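Local coordinates for protein nucleoporin nup120 (Schizosaccharomyces pombe, PDB 4GQ2) that serves as a structural component of the nuclear pore complex, whose nucleoporins can also dock transiently associated nuclear transport factors, at residues G61-N66 and D125-Y130; Q425-H430 and E435-A440; F542-Y547 and D683-K688; G574-D579 and V641-P646; T866-Y871 and A878-F883. All coordinates share one frame; numbering follows the deposited sequence.

Contact 1: residues G61-N66 and D125-Y130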
# COMPACT_ATOMS: atom_id res chain seq x y z
N GLY A 61 5.90 -6.67 27.66
CA GLY A 61 4.83 -7.62 27.92
C GLY A 61 3.49 -7.03 27.56
O GLY A 61 3.39 -5.84 27.25
N VAL A 62 2.45 -7.86 27.58
CA VAL A 62 1.09 -7.34 27.42
C VAL A 62 0.22 -7.83 28.57
O VAL A 62 0.26 -8.99 28.95
CB VAL A 62 0.44 -7.60 26.01
CG1 VAL A 62 1.47 -7.74 24.89
CG2 VAL A 62 -0.50 -8.79 26.01
N TYR A 63 -0.56 -6.90 29.11
CA TYR A 63 -1.44 -7.14 30.23
C TYR A 63 -2.89 -7.00 29.79
O TYR A 63 -3.25 -6.04 29.09
CB TYR A 63 -1.15 -6.15 31.36
CG TYR A 63 -2.08 -6.26 32.53
CD1 TYR A 63 -1.94 -7.29 33.46
CD2 TYR A 63 -3.11 -5.33 32.72
CE1 TYR A 63 -2.80 -7.40 34.54
CE2 TYR A 63 -3.97 -5.43 33.80
CZ TYR A 63 -3.81 -6.47 34.70
OH TYR A 63 -4.66 -6.58 35.78
N THR A 64 -3.73 -7.93 30.22
CA THR A 64 -5.15 -7.87 29.91
C THR A 64 -6.01 -7.63 31.17
O THR A 64 -5.92 -8.39 32.14
CB THR A 64 -5.62 -9.11 29.10
OG1 THR A 64 -7.02 -9.02 28.84
CG2 THR A 64 -5.30 -10.42 29.84
N SER A 65 -6.80 -6.56 31.14
CA SER A 65 -7.74 -6.23 32.21
C SER A 65 -9.02 -7.02 32.01
O SER A 65 -10.05 -6.48 31.60
CB SER A 65 -8.06 -4.72 32.22
OG SER A 65 -6.88 -3.93 32.15
N ASN A 66 -8.94 -8.32 32.32
CA ASN A 66 -9.92 -9.32 31.87
C ASN A 66 -11.38 -9.17 32.36
O ASN A 66 -12.25 -9.92 31.91
CB ASN A 66 -9.40 -10.74 32.15
CG ASN A 66 -8.85 -10.91 33.56
OD1 ASN A 66 -8.03 -10.12 34.02
ND2 ASN A 66 -9.29 -11.96 34.24
N ASP A 125 -13.03 1.40 37.47
CA ASP A 125 -12.66 0.88 36.14
C ASP A 125 -11.33 1.45 35.61
O ASP A 125 -11.27 1.95 34.48
CB ASP A 125 -13.80 1.13 35.14
CG ASP A 125 -13.81 0.14 33.99
OD1 ASP A 125 -14.19 -1.03 34.22
OD2 ASP A 125 -13.46 0.52 32.86
N THR A 126 -10.29 1.37 36.43
CA THR A 126 -8.98 1.92 36.07
C THR A 126 -7.84 0.90 36.20
O THR A 126 -7.86 0.03 37.08
CB THR A 126 -8.65 3.21 36.88
OG1 THR A 126 -7.24 3.48 36.81
CG2 THR A 126 -9.05 3.08 38.34
N THR A 127 -6.86 1.02 35.30
CA THR A 127 -5.69 0.15 35.30
C THR A 127 -4.52 0.86 35.97
O THR A 127 -4.30 2.06 35.77
CB THR A 127 -5.31 -0.29 33.86
OG1 THR A 127 -6.44 -0.89 33.22
CG2 THR A 127 -4.17 -1.30 33.88
N ILE A 128 -3.76 0.10 36.76
CA ILE A 128 -2.64 0.60 37.54
C ILE A 128 -1.32 0.02 37.02
O ILE A 128 -1.26 -1.16 36.67
CB ILE A 128 -2.84 0.25 39.04
CG1 ILE A 128 -3.60 1.37 39.75
CG2 ILE A 128 -1.52 0.00 39.76
CD1 ILE A 128 -5.11 1.30 39.60
N ILE A 129 -0.29 0.85 36.94
CA ILE A 129 1.07 0.35 36.69
C ILE A 129 2.01 0.65 37.87
O ILE A 129 2.13 1.80 38.30
CB ILE A 129 1.69 0.95 35.41
CG1 ILE A 129 0.76 0.78 34.22
CG2 ILE A 129 3.04 0.29 35.12
CD1 ILE A 129 1.09 1.72 33.08
N TYR A 130 2.65 -0.40 38.37
CA TYR A 130 3.78 -0.28 39.27
C TYR A 130 5.07 -0.32 38.45
O TYR A 130 5.26 -1.24 37.65
CB TYR A 130 3.82 -1.44 40.26
CG TYR A 130 2.62 -1.58 41.17
CD1 TYR A 130 2.52 -0.86 42.35
CD2 TYR A 130 1.59 -2.47 40.85
CE1 TYR A 130 1.43 -0.99 43.19
CE2 TYR A 130 0.49 -2.61 41.68
CZ TYR A 130 0.41 -1.88 42.84
OH TYR A 130 -0.68 -2.03 43.66
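In Thr127 the hydroxyl OG1 stands anti to the carbonyl carbon (chi1 -55°), and Ser65 OG takes the same position on its own residue (chi1 -49°). These torsions turn the two hydroxyls toward each other between two blades of the beta-propeller. Strand 59-64 is an outermost strand of one sheet, and strand 126-133 belongs to the next. The bond that results, Ser65 OG to Thr127 OG1 at 3.3 Å, is weak, and either oxygen could be the donor. Ser65 is the centre of an inverse gamma turn, and its backbone still bonds to Gln72. The side chains of Tyr63 and Thr127 lie alongside, running in opposite senses. Phe120, on strand 115-121, touches Tyr63, Ser65 and Thr127, so it fills in around the small contact. Thr127 thus uses both branches. OG1 goes to the serine, while its methyl CG2 meets the Tyr63 ring obliquely, 4.1 Å from Tyr63 CE2.

Contact 2: residues Q425-H430 and E435-A440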
# COMPACT_ATOMS: atom_id res chain seq x y z
N GLN A 425 8.97 0.98 -2.93
CA GLN A 425 7.91 0.04 -2.60
C GLN A 425 8.41 -1.07 -1.68
O GLN A 425 7.80 -1.33 -0.64
CB GLN A 425 7.29 -0.57 -3.86
CG GLN A 425 5.92 0.00 -4.20
CD GLN A 425 4.87 -1.08 -4.44
OE1 GLN A 425 3.71 -0.77 -4.75
NE2 GLN A 425 5.26 -2.34 -4.30
N HIS A 426 9.53 -1.68 -2.04
CA HIS A 426 10.11 -2.77 -1.27
C HIS A 426 10.47 -2.39 0.14
O HIS A 426 10.20 -3.15 1.08
CB HIS A 426 11.34 -3.33 -2.00
CG HIS A 426 12.10 -4.34 -1.18
ND1 HIS A 426 13.19 -4.02 -0.46
CD2 HIS A 426 11.87 -5.70 -0.95
CE1 HIS A 426 13.65 -5.11 0.18
NE2 HIS A 426 12.84 -6.14 -0.12
N ILE A 427 11.07 -1.23 0.32
CA ILE A 427 11.48 -0.77 1.66
C ILE A 427 10.29 -0.43 2.56
O ILE A 427 10.32 -0.70 3.76
CB ILE A 427 12.45 0.42 1.55
CG1 ILE A 427 13.76 -0.05 0.92
CG2 ILE A 427 12.70 1.05 2.92
CD1 ILE A 427 14.66 1.09 0.47
N PHE A 428 9.25 0.17 2.00
CA PHE A 428 8.09 0.60 2.79
C PHE A 428 7.00 -0.46 2.97
O PHE A 428 6.02 -0.22 3.68
CB PHE A 428 7.53 1.92 2.27
CG PHE A 428 8.33 3.11 2.72
CD1 PHE A 428 9.42 3.56 1.98
CD2 PHE A 428 8.03 3.75 3.92
CE1 PHE A 428 10.17 4.64 2.41
CE2 PHE A 428 8.78 4.83 4.36
CZ PHE A 428 9.85 5.28 3.60
N ALA A 429 7.18 -1.62 2.35
CA ALA A 429 6.25 -2.73 2.49
C ALA A 429 6.97 -3.94 3.07
O ALA A 429 6.57 -5.08 2.84
CB ALA A 429 5.61 -3.07 1.14
N HIS A 430 8.02 -3.69 3.84
CA HIS A 430 8.88 -4.77 4.32
C HIS A 430 8.59 -5.25 5.72
O HIS A 430 9.19 -6.23 6.17
CB HIS A 430 10.34 -4.39 4.17
CG HIS A 430 11.26 -5.58 4.02
ND1 HIS A 430 12.13 -5.94 4.99
CD2 HIS A 430 11.40 -6.50 2.99
CE1 HIS A 430 12.80 -7.03 4.59
NE2 HIS A 430 12.36 -7.37 3.36
N GLU A 435 10.96 3.68 12.60
CA GLU A 435 12.14 4.27 13.23
C GLU A 435 13.43 3.89 12.52
O GLU A 435 14.29 4.74 12.30
CB GLU A 435 12.21 3.95 14.72
CG GLU A 435 11.24 4.76 15.56
CD GLU A 435 9.85 4.17 15.58
OE1 GLU A 435 9.68 3.01 15.14
OE2 GLU A 435 8.91 4.85 16.04
N SER A 436 13.55 2.61 12.14
CA SER A 436 14.74 2.13 11.43
C SER A 436 14.96 2.87 10.12
O SER A 436 16.11 3.12 9.74
CB SER A 436 14.65 0.63 11.19
OG SER A 436 13.61 0.33 10.29
N ILE A 437 13.88 3.24 9.44
CA ILE A 437 13.97 4.06 8.22
C ILE A 437 14.44 5.48 8.56
O ILE A 437 15.35 6.01 7.90
CB ILE A 437 12.66 4.06 7.40
CG1 ILE A 437 12.31 2.64 6.92
CG2 ILE A 437 12.75 5.01 6.22
CD1 ILE A 437 10.98 2.52 6.20
N GLN A 438 13.84 6.07 9.59
CA GLN A 438 14.20 7.42 10.03
C GLN A 438 15.66 7.52 10.45
O GLN A 438 16.36 8.45 10.05
CB GLN A 438 13.31 7.88 11.18
CG GLN A 438 11.86 8.06 10.81
CD GLN A 438 10.97 8.29 12.02
OE1 GLN A 438 11.35 7.99 13.15
NE2 GLN A 438 9.78 8.82 11.78
N VAL A 439 16.11 6.57 11.26
CA VAL A 439 17.50 6.55 11.71
C VAL A 439 18.45 6.27 10.55
O VAL A 439 19.48 6.93 10.42
CB VAL A 439 17.72 5.57 12.88
CG1 VAL A 439 19.21 5.41 13.18
CG2 VAL A 439 16.98 6.07 14.11
N ALA A 440 18.10 5.31 9.70
CA ALA A 440 18.87 5.05 8.48
C ALA A 440 18.97 6.30 7.61
O ALA A 440 20.03 6.59 7.05
CB ALA A 440 18.25 3.91 7.70
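The amide nitrogen of Val439 donates to Glu435 O at 2.8 Å, a regular helical bond that holds the turn carrying Ile437. No hydrogen bond crosses the contact itself. Ile437 does the work with its CD1 methyl, which lies over one face of the Phe428 ring, displaced from the centre toward CE2. This is a CH-pi contact: CD1 sits 3.9 Å from the centroid of the Phe428 ring and 21° off the ring normal. Its closest ring atom is CE2, with Phe428 CE2 to Ile437 CD1 at 3.7 Å. The other branch, Ile437 CG2, meets Phe428 CZ at 3.9 Å. The same CD1 also touches a methyl of Ile427, with Ile427 CG2 to Ile437 CD1 at 4.0 Å. Val471 of helix 464-478 packs on both Phe428 and Ile437, and Trp503 of helix 492-515 packs on Ile427. Helices 419-428 and 434-443 follow each other closely in the chain. This is apolar packing between successive helices joined by a short loop, consistent with a helical hairpin.

Contact 3: residues F542-Y547 and D683-K688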
# COMPACT_ATOMS: atom_id res chain seq x y z
N PHE A 542 1.40 -12.52 16.98
CA PHE A 542 0.65 -13.63 17.54
C PHE A 542 0.82 -14.89 16.72
O PHE A 542 1.14 -14.83 15.53
CB PHE A 542 -0.84 -13.33 17.73
CG PHE A 542 -1.28 -12.01 17.18
CD1 PHE A 542 -1.52 -11.85 15.82
CD2 PHE A 542 -1.47 -10.94 18.03
CE1 PHE A 542 -1.92 -10.62 15.31
CE2 PHE A 542 -1.88 -9.71 17.53
CZ PHE A 542 -2.11 -9.55 16.17
N ILE A 543 0.59 -16.03 17.36
CA ILE A 543 0.72 -17.33 16.72
C ILE A 543 -0.50 -17.57 15.84
O ILE A 543 -1.60 -17.10 16.14
CB ILE A 543 0.90 -18.45 17.77
CG1 ILE A 543 2.16 -18.18 18.61
CG2 ILE A 543 1.02 -19.82 17.10
CD1 ILE A 543 2.27 -19.03 19.85
N ARG A 544 -0.29 -18.29 14.74
CA ARG A 544 -1.37 -18.73 13.86
C ARG A 544 -0.97 -19.99 13.11
O ARG A 544 0.22 -20.28 12.93
CB ARG A 544 -1.79 -17.62 12.87
CG ARG A 544 -0.68 -17.08 11.98
CD ARG A 544 -1.24 -16.08 10.97
NE ARG A 544 -0.36 -15.92 9.80
CZ ARG A 544 -0.27 -16.78 8.79
NH1 ARG A 544 -0.99 -17.90 8.79
NH2 ARG A 544 0.55 -16.53 7.78
N ASP A 545 -1.98 -20.76 12.69
CA ASP A 545 -1.78 -21.94 11.85
C ASP A 545 -1.64 -21.51 10.40
O ASP A 545 -2.25 -20.52 9.99
CB ASP A 545 -2.97 -22.91 11.98
CG ASP A 545 -2.98 -23.67 13.30
OD1 ASP A 545 -1.96 -23.67 14.02
OD2 ASP A 545 -4.02 -24.29 13.60
N PRO A 546 -0.83 -22.24 9.62
CA PRO A 546 -0.74 -21.93 8.20
C PRO A 546 -2.02 -22.31 7.48
O PRO A 546 -2.68 -23.28 7.88
CB PRO A 546 0.42 -22.82 7.70
CG PRO A 546 1.03 -23.45 8.91
CD PRO A 546 -0.03 -23.43 9.97
N TYR A 547 -2.40 -21.55 6.46
CA TYR A 547 -3.49 -21.96 5.58
C TYR A 547 -2.87 -22.88 4.55
O TYR A 547 -1.65 -22.86 4.35
CB TYR A 547 -4.17 -20.75 4.93
CG TYR A 547 -4.67 -19.72 5.93
CD1 TYR A 547 -3.80 -18.80 6.51
CD2 TYR A 547 -6.02 -19.67 6.30
CE1 TYR A 547 -4.24 -17.87 7.43
CE2 TYR A 547 -6.48 -18.73 7.22
CZ TYR A 547 -5.58 -17.82 7.78
OH TYR A 547 -6.00 -16.88 8.70
N ASP A 683 -2.25 -9.65 3.13
CA ASP A 683 -1.19 -9.31 2.17
C ASP A 683 -0.30 -10.54 1.96
O ASP A 683 0.03 -10.91 0.83
CB ASP A 683 -0.38 -8.13 2.70
CG ASP A 683 0.79 -7.77 1.81
OD1 ASP A 683 0.58 -7.08 0.80
OD2 ASP A 683 1.93 -8.19 2.11
N SER A 684 0.07 -11.17 3.07
CA SER A 684 0.95 -12.33 3.06
C SER A 684 0.29 -13.55 2.40
O SER A 684 0.92 -14.27 1.63
CB SER A 684 1.42 -12.62 4.48
OG SER A 684 2.14 -13.83 4.52
N ILE A 685 -0.99 -13.78 2.69
CA ILE A 685 -1.74 -14.88 2.07
C ILE A 685 -1.97 -14.62 0.57
O ILE A 685 -1.76 -15.51 -0.26
CB ILE A 685 -3.08 -15.15 2.78
CG1 ILE A 685 -2.87 -15.49 4.26
CG2 ILE A 685 -3.85 -16.27 2.09
CD1 ILE A 685 -1.73 -16.44 4.52
N LEU A 686 -2.39 -13.40 0.24
CA LEU A 686 -2.69 -13.02 -1.14
C LEU A 686 -1.52 -13.12 -2.10
O LEU A 686 -1.71 -13.40 -3.28
CB LEU A 686 -3.32 -11.62 -1.21
CG LEU A 686 -4.71 -11.45 -0.58
CD1 LEU A 686 -5.05 -9.99 -0.49
CD2 LEU A 686 -5.79 -12.19 -1.33
N LYS A 687 -0.33 -12.95 -1.60
CA LYS A 687 0.84 -13.08 -2.40
C LYS A 687 1.08 -14.50 -2.81
O LYS A 687 1.48 -14.76 -3.88
CB LYS A 687 2.04 -12.58 -1.66
CG LYS A 687 2.36 -11.15 -1.91
CD LYS A 687 3.27 -10.66 -0.82
CE LYS A 687 4.04 -9.46 -1.26
NZ LYS A 687 4.14 -8.49 -0.16
N LYS A 688 0.86 -15.41 -1.90
CA LYS A 688 0.97 -16.83 -2.18
C LYS A 688 -0.16 -17.29 -3.11
O LYS A 688 0.08 -18.04 -4.05
CB LYS A 688 1.04 -17.65 -0.89
CG LYS A 688 2.15 -17.17 0.04
CD LYS A 688 2.51 -18.20 1.09
CE LYS A 688 3.76 -17.80 1.87
NZ LYS A 688 3.42 -16.83 2.96
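This contact joins the end of a beta-propeller strand to the long helix 672-703 of the helical domain. Strand 539-544 ends at Arg544, and Tyr547 takes the N-cap position just before helix 548-553. Ile685 is the side chain of the long helix that reaches both. Its CD1 methyl comes up to the Tyr547 ring at 3.7 Å from Tyr547 CD1, meeting the ring obliquely. Ile685 CG1 follows at 4.1 Å from the same Tyr547 CD1. These two side chains are nearly perpendicular. Arg544 and Ile685 reach toward each other, their side chains running in opposite directions. In Arg544, CG is flanked by both the backbone N and C (chi1 57°), and the chain then runs extended to NE. Ile685 CD1 meets the guanidinium obliquely, 4.0 Å from Arg544 NH2. The polar end of Arg544 has its partner in Glu550. Glu550 OE1 takes both the salt bridge from Arg544 NH1 and the hydrogen bond from Tyr547 N. Around this contact, helix 548-553 packs on Ile685 through Ile549 and Glu550. Helix 790-803 lies against Tyr547 through Val795 and Ile796, and strand 3-11 pairs with Arg544 through the backbone of Lys6.

Contact 4: residues G574-D579 and V641-P646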
# COMPACT_ATOMS: atom_id res chain seq x y z
N GLY A 574 -2.76 -34.61 -7.79
CA GLY A 574 -3.04 -33.17 -7.75
C GLY A 574 -1.86 -32.39 -7.22
O GLY A 574 -1.46 -31.37 -7.80
N TYR A 575 -1.29 -32.88 -6.12
CA TYR A 575 -0.07 -32.31 -5.54
C TYR A 575 1.05 -32.24 -6.57
O TYR A 575 1.71 -31.21 -6.72
CB TYR A 575 0.38 -33.14 -4.34
CG TYR A 575 -0.32 -32.81 -3.04
CD1 TYR A 575 -1.61 -32.29 -3.03
CD2 TYR A 575 0.31 -33.04 -1.82
CE1 TYR A 575 -2.26 -32.00 -1.84
CE2 TYR A 575 -0.32 -32.74 -0.62
CZ TYR A 575 -1.60 -32.22 -0.64
OH TYR A 575 -2.23 -31.93 0.55
N GLN A 576 1.25 -33.35 -7.29
CA GLN A 576 2.28 -33.43 -8.32
C GLN A 576 2.14 -32.36 -9.40
O GLN A 576 3.15 -31.76 -9.79
CB GLN A 576 2.29 -34.82 -8.95
CG GLN A 576 2.74 -35.91 -7.99
CD GLN A 576 2.70 -37.31 -8.59
OE1 GLN A 576 1.95 -37.58 -9.53
NE2 GLN A 576 3.51 -38.20 -8.03
N ILE A 577 0.91 -32.12 -9.85
CA ILE A 577 0.63 -31.09 -10.85
C ILE A 577 0.86 -29.68 -10.28
O ILE A 577 1.38 -28.80 -10.98
CB ILE A 577 -0.80 -31.19 -11.42
CG1 ILE A 577 -1.11 -32.62 -11.86
CG2 ILE A 577 -0.97 -30.23 -12.60
CD1 ILE A 577 -2.59 -32.95 -11.91
N LEU A 578 0.48 -29.47 -9.02
CA LEU A 578 0.73 -28.20 -8.36
C LEU A 578 2.23 -27.87 -8.40
O LEU A 578 2.62 -26.76 -8.75
CB LEU A 578 0.18 -28.18 -6.92
CG LEU A 578 0.39 -26.98 -5.97
CD1 LEU A 578 1.73 -27.08 -5.25
CD2 LEU A 578 0.23 -25.61 -6.65
N ASP A 579 3.06 -28.86 -8.06
CA ASP A 579 4.51 -28.66 -8.10
C ASP A 579 5.00 -28.30 -9.50
O ASP A 579 5.92 -27.50 -9.65
CB ASP A 579 5.24 -29.89 -7.56
CG ASP A 579 6.73 -29.65 -7.42
OD1 ASP A 579 7.12 -28.84 -6.56
OD2 ASP A 579 7.50 -30.27 -8.17
N VAL A 641 0.68 -36.26 -19.37
CA VAL A 641 0.03 -37.35 -20.11
C VAL A 641 -0.05 -38.65 -19.29
O VAL A 641 -0.99 -39.43 -19.44
CB VAL A 641 0.74 -37.60 -21.46
CG1 VAL A 641 0.31 -38.92 -22.09
CG2 VAL A 641 0.47 -36.44 -22.41
N SER A 642 0.92 -38.85 -18.41
CA SER A 642 1.00 -40.08 -17.61
C SER A 642 -0.06 -40.13 -16.51
O SER A 642 -0.24 -41.16 -15.87
CB SER A 642 2.38 -40.21 -16.98
OG SER A 642 2.39 -39.63 -15.68
N LEU A 643 -0.75 -39.02 -16.29
CA LEU A 643 -1.70 -38.94 -15.19
C LEU A 643 -3.11 -39.32 -15.66
O LEU A 643 -3.53 -38.94 -16.75
CB LEU A 643 -1.69 -37.54 -14.56
CG LEU A 643 -0.34 -37.09 -13.95
CD1 LEU A 643 -0.28 -35.58 -13.78
CD2 LEU A 643 -0.04 -37.78 -12.63
N GLU A 644 -3.80 -40.10 -14.84
CA GLU A 644 -5.20 -40.44 -15.10
C GLU A 644 -6.09 -39.26 -14.71
O GLU A 644 -6.29 -38.98 -13.53
CB GLU A 644 -5.61 -41.73 -14.36
CG GLU A 644 -4.83 -42.04 -13.09
CD GLU A 644 -3.66 -42.99 -13.33
OE1 GLU A 644 -3.90 -44.21 -13.48
OE2 GLU A 644 -2.49 -42.52 -13.34
N ASN A 645 -6.59 -38.56 -15.73
CA ASN A 645 -7.43 -37.37 -15.56
C ASN A 645 -6.79 -36.22 -14.74
O ASN A 645 -7.25 -35.90 -13.64
CB ASN A 645 -8.81 -37.74 -15.00
CG ASN A 645 -9.92 -36.85 -15.55
OD1 ASN A 645 -9.67 -35.75 -16.05
ND2 ASN A 645 -11.15 -37.34 -15.47
N PRO A 646 -5.74 -35.58 -15.29
CA PRO A 646 -5.07 -34.49 -14.59
C PRO A 646 -5.96 -33.27 -14.36
O PRO A 646 -5.88 -32.64 -13.30
CB PRO A 646 -3.90 -34.10 -15.51
CG PRO A 646 -3.92 -35.07 -16.65
CD PRO A 646 -5.25 -35.74 -16.68
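Apolar contacts carry most of the meeting between helix 571-585 and the loop that joins helices 630-641 and 646-658. Ile577 is central. Its CG1 packs on a methyl of Leu643, with Ile577 CG1 to Leu643 CD1 at 3.6 Å. CG1 of Ile577 stands anti to the carbonyl carbon (chi1 -50°), and from there CD1 reaches on to Pro646. Ile577 CD1 lies 4.0 Å from Pro646 CB, against the ring that begins the next helix. Asn645, just before it, is the N-cap residue of that helix. Contacts of carbon with oxygen form the second kind. The carbonyl oxygen of Pro646 is 3.6 Å from Ile577 CD1. Gln576 meets Leu643 at a slant, and its extended chain sets Gln576 OE1 at 3.7 Å from Leu643 CD2. Asp649 and Ile650, one turn further along helix 646-658, continue the packing on Ile577. No hydrogen bond or salt bridge spans the two segments. The join between helix and loop therefore rests on van der Waals packing of the buried Leu643, Ile577 and Pro646, with the glutamine amide at the margin.

Contact 5: residues T866-Y871 and A878-F883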
# COMPACT_ATOMS: atom_id res chain seq x y z
N THR A 866 -23.63 4.12 -20.05
CA THR A 866 -24.32 3.30 -19.05
C THR A 866 -25.68 3.89 -18.70
O THR A 866 -26.02 5.00 -19.11
CB THR A 866 -23.50 3.12 -17.76
OG1 THR A 866 -24.13 2.13 -16.93
CG2 THR A 866 -23.39 4.42 -16.97
N SER A 867 -26.45 3.14 -17.92
CA SER A 867 -27.76 3.56 -17.45
C SER A 867 -28.05 2.88 -16.12
O SER A 867 -27.64 1.74 -15.90
CB SER A 867 -28.83 3.17 -18.47
OG SER A 867 -30.11 3.60 -18.04
N LEU A 868 -28.74 3.59 -15.24
CA LEU A 868 -29.20 3.03 -13.96
C LEU A 868 -30.65 2.50 -14.03
O LEU A 868 -31.28 2.23 -13.01
CB LEU A 868 -29.06 4.09 -12.87
CG LEU A 868 -27.89 4.03 -11.86
CD1 LEU A 868 -26.70 3.19 -12.31
CD2 LEU A 868 -27.45 5.42 -11.46
N VAL A 869 -31.16 2.33 -15.24
CA VAL A 869 -32.57 1.97 -15.47
C VAL A 869 -33.03 0.69 -14.75
O VAL A 869 -34.18 0.59 -14.31
CB VAL A 869 -32.90 1.95 -16.99
CG1 VAL A 869 -33.97 0.92 -17.34
CG2 VAL A 869 -33.30 3.34 -17.45
N LEU A 870 -32.12 -0.27 -14.59
CA LEU A 870 -32.44 -1.53 -13.93
C LEU A 870 -32.13 -1.54 -12.43
O LEU A 870 -32.23 -2.58 -11.78
CB LEU A 870 -31.75 -2.70 -14.64
CG LEU A 870 -32.07 -2.88 -16.13
CD1 LEU A 870 -31.14 -3.88 -16.80
CD2 LEU A 870 -33.53 -3.25 -16.34
N TYR A 871 -31.80 -0.38 -11.87
CA TYR A 871 -31.26 -0.31 -10.51
C TYR A 871 -31.98 0.69 -9.59
O TYR A 871 -31.41 1.16 -8.60
CB TYR A 871 -29.73 -0.08 -10.55
CG TYR A 871 -29.02 -1.12 -11.40
CD1 TYR A 871 -28.61 -2.33 -10.85
CD2 TYR A 871 -28.81 -0.92 -12.76
CE1 TYR A 871 -27.99 -3.30 -11.62
CE2 TYR A 871 -28.19 -1.88 -13.54
CZ TYR A 871 -27.78 -3.07 -12.97
OH TYR A 871 -27.16 -4.03 -13.74
N ALA A 878 -25.23 2.64 -1.59
CA ALA A 878 -25.70 3.96 -1.18
C ALA A 878 -25.42 5.07 -2.21
O ALA A 878 -26.02 6.14 -2.11
CB ALA A 878 -25.10 4.33 0.16
N VAL A 879 -24.54 4.83 -3.18
CA VAL A 879 -24.32 5.81 -4.26
C VAL A 879 -25.56 5.95 -5.14
O VAL A 879 -25.70 6.93 -5.86
CB VAL A 879 -23.09 5.52 -5.17
CG1 VAL A 879 -21.80 5.85 -4.45
CG2 VAL A 879 -23.10 4.08 -5.68
N LEU A 880 -26.46 4.97 -5.07
CA LEU A 880 -27.68 4.96 -5.89
C LEU A 880 -28.83 5.75 -5.27
O LEU A 880 -29.87 5.93 -5.91
CB LEU A 880 -28.13 3.53 -6.18
CG LEU A 880 -27.17 2.59 -6.94
CD1 LEU A 880 -27.87 1.30 -7.31
CD2 LEU A 880 -26.61 3.26 -8.18
N ARG A 881 -28.65 6.24 -4.04
CA ARG A 881 -29.74 6.91 -3.31
C ARG A 881 -30.34 8.11 -4.06
O ARG A 881 -31.56 8.20 -4.19
CB ARG A 881 -29.35 7.28 -1.86
CG ARG A 881 -28.24 8.31 -1.71
CD ARG A 881 -28.19 8.88 -0.30
NE ARG A 881 -29.15 9.96 -0.11
CZ ARG A 881 -28.92 11.24 -0.39
NH1 ARG A 881 -27.74 11.62 -0.87
NH2 ARG A 881 -29.86 12.15 -0.18
N GLU A 882 -29.50 9.00 -4.57
CA GLU A 882 -29.98 10.20 -5.27
C GLU A 882 -30.81 9.85 -6.51
O GLU A 882 -31.84 10.47 -6.76
CB GLU A 882 -28.83 11.14 -5.63
CG GLU A 882 -28.24 11.88 -4.44
CD GLU A 882 -27.07 12.79 -4.80
OE1 GLU A 882 -26.39 12.55 -5.82
OE2 GLU A 882 -26.82 13.75 -4.05
N PHE A 883 -30.36 8.86 -7.26
CA PHE A 883 -31.11 8.39 -8.41
C PHE A 883 -32.42 7.75 -7.98
O PHE A 883 -33.46 7.99 -8.59
CB PHE A 883 -30.31 7.38 -9.23
CG PHE A 883 -31.15 6.69 -10.27
CD1 PHE A 883 -31.71 7.41 -11.33
CD2 PHE A 883 -31.40 5.32 -10.19
CE1 PHE A 883 -32.50 6.77 -12.27
CE2 PHE A 883 -32.18 4.69 -11.13
CZ PHE A 883 -32.73 5.41 -12.18
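Leu868 lies over one face of the Phe883 ring, the two side chains pointing opposite ways. The CB of Leu868 makes a CH-pi contact, 3.9 Å from the centroid of the Phe883 ring and 21° off its normal. It sits toward the rim, with Leu868 CB to Phe883 CE2 at 3.6 Å. Phe883 has its CG anti to the backbone N (chi1 169°), a torsion that carries the ring from helix 881-889 across to the loop. The closest approach is Leu868 O to Phe883 CE2 at 3.2 Å. At the ring edge, near its plane, lies the carbonyl carbon of Tyr871. Leu880 crosses Leu868 obliquely, with Leu880 CD2 at 4.0 Å from Leu868 CG. Leu880 CD1 meets Tyr871 CB, also at 4.0 Å. Leu868 and Tyr871 are the two ends of a type I beta turn, closed by Tyr871 N to that same Leu868 O at 2.9 Å. Ser867 OG accepts from Val869 N at 3.2 Å, an ST turn that overlaps the beginning of the beta turn. Tyr844 of helix 840-852 and Tyr899 of helix 895-909 also pack on Leu868. Both segments lie in the HEAT-repeat region. Polar bonds shape the loop, whereas the side-chain contacts between the segments are apolar. Gln884 NE2 also bonds to Tyr871 O, so the loop's hold on the helix is not wholly apolar.

Overall arrangement
Contacts 1, 2, 3 and 5 follow one another along the chain, and contact 4 falls between the two segments of contact 3. None touches another. Contact 1 lies between propeller blades, with its centre about 30 Å from that of contact 3. Contacts 2 and 3 come nearest, about 5 Å between nearest atoms, where the paired helices approach the join of propeller strand and long helix. The nearest atoms of contacts 3 and 4 are about 8 Å apart. Contacts 1 and 4 lie on opposite sides of the chain's centre, their own centres about 55 Å apart. Contact 5 is remote in the HEAT-repeat region, about 38 Å from contact 3 between centres.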